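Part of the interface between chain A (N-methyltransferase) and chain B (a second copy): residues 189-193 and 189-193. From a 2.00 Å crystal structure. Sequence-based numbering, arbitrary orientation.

Chain A, residues 189-193: AHYLA
Chain B 189-193: AHYLA

Both stretches are extended β-strand from end to end, with phi between -116° and -127° and psi between 128° and 145°, and an exact two-fold axis relates them. They run nearly antiparallel, at 162° between N-to-C directions, with a closest axial approach of 8.5 Å. That spacing is too wide for backbone pairing, and no hydrogen bond crosses; side chains fill the gap. In register, the CA atoms of His A190 and Leu B192 lie 7.7 Å apart, as do those of Leu A192 and His B190.

Ala A189 makes no contact. His A190 (chi1 -71°, m; chi2 -114°) directs its CA-to-CB bond toward chain B, but its end leads away, and the closest approach is from CB, 3.7 Å from Leu B192 CD1; Leu B192 CD2 sits obliquely beside the ring, 4.0 Å from His A190 ND1. Tyr A191 (chi1 -66°, m; chi2 79°) directs its CA-to-CB bond away, in keeping with strand alternation, leaving its backbone C 4.5 Å from Leu B192 CD1.

Leu A192 (chi1 -51°, m; chi2 160°, t) points toward chain B and has the largest area covered by the other stretch of the five residues, 89 Å². Its CG packs 3.8 Å from Leu B192 CD1, an apolar contact beside the axis, while its CD1 reaches His B190 CB at 3.7 Å by symmetry. Ala A193 stays out of reach.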

# COMPACT_ATOMS: atom_id res chain seq x y z
N ALA A 189 4.34 -5.59 12.29
CA ALA A 189 5.38 -4.57 12.41
C ALA A 189 5.35 -3.72 11.13
O ALA A 189 5.36 -4.26 10.04
CB ALA A 189 6.77 -5.22 12.53
N HIS A 190 5.28 -2.40 11.28
CA HIS A 190 5.35 -1.46 10.15
C HIS A 190 6.52 -0.54 10.40
O HIS A 190 6.79 -0.14 11.54
CB HIS A 190 4.07 -0.65 10.00
CG HIS A 190 2.90 -1.44 9.53
ND1 HIS A 190 2.29 -1.23 8.30
CD2 HIS A 190 2.23 -2.47 10.11
CE1 HIS A 190 1.28 -2.06 8.18
NE2 HIS A 190 1.23 -2.83 9.25
N TYR A 191 7.24 -0.26 9.33
CA TYR A 191 8.28 0.75 9.30
C TYR A 191 8.01 1.83 8.24
O TYR A 191 7.54 1.50 7.12
CB TYR A 191 9.59 0.11 8.89
CG TYR A 191 10.16 -0.88 9.84
CD1 TYR A 191 9.68 -2.18 9.90
CD2 TYR A 191 11.21 -0.52 10.67
CE1 TYR A 191 10.22 -3.10 10.79
CE2 TYR A 191 11.78 -1.43 11.54
CZ TYR A 191 11.27 -2.71 11.60
OH TYR A 191 11.86 -3.60 12.48
N LEU A 192 8.30 3.10 8.57
CA LEU A 192 8.50 4.15 7.55
C LEU A 192 9.94 4.66 7.59
O LEU A 192 10.47 4.93 8.67
CB LEU A 192 7.53 5.31 7.74
CG LEU A 192 6.05 5.04 7.89
CD1 LEU A 192 5.33 6.22 8.53
CD2 LEU A 192 5.49 4.74 6.51
N ALA A 193 10.59 4.75 6.43
CA ALA A 193 11.90 5.36 6.35
C ALA A 193 11.91 6.47 5.31
O ALA A 193 11.35 6.28 4.24
CB ALA A 193 12.94 4.34 5.94
N ALA B 189 3.73 13.21 3.57
CA ALA B 189 3.46 12.93 4.98
C ALA B 189 2.89 11.50 5.08
O ALA B 189 1.96 11.18 4.36
CB ALA B 189 2.43 13.91 5.56
N HIS B 190 3.47 10.66 5.93
CA HIS B 190 2.96 9.31 6.19
C HIS B 190 2.67 9.22 7.67
O HIS B 190 3.40 9.77 8.51
CB HIS B 190 3.96 8.23 5.79
CG HIS B 190 4.14 8.09 4.32
ND1 HIS B 190 3.77 6.95 3.62
CD2 HIS B 190 4.64 8.96 3.40
CE1 HIS B 190 4.07 7.12 2.35
NE2 HIS B 190 4.59 8.32 2.19
N TYR B 191 1.56 8.57 7.97
CA TYR B 191 1.19 8.19 9.33
C TYR B 191 1.00 6.67 9.48
O TYR B 191 0.43 6.04 8.56
CB TYR B 191 -0.15 8.80 9.67
CG TYR B 191 -0.20 10.29 9.75
CD1 TYR B 191 -0.27 11.06 8.60
CD2 TYR B 191 -0.20 10.92 10.98
CE1 TYR B 191 -0.32 12.45 8.68
CE2 TYR B 191 -0.28 12.29 11.08
CZ TYR B 191 -0.32 13.05 9.93
OH TYR B 191 -0.40 14.42 10.06
N LEU B 192 1.46 6.11 10.61
CA LEU B 192 0.97 4.79 11.07
C LEU B 192 0.22 4.94 12.40
O LEU B 192 0.70 5.62 13.30
CB LEU B 192 2.11 3.80 11.22
CG LEU B 192 3.09 3.59 10.08
CD1 LEU B 192 4.38 2.96 10.58
CD2 LEU B 192 2.42 2.73 9.04
N ALA B 193 -0.96 4.34 12.50
CA ALA B 193 -1.68 4.29 13.76
C ALA B 193 -2.03 2.87 14.13
O ALA B 193 -2.45 2.13 13.26
CB ALA B 193 -2.96 5.07 13.67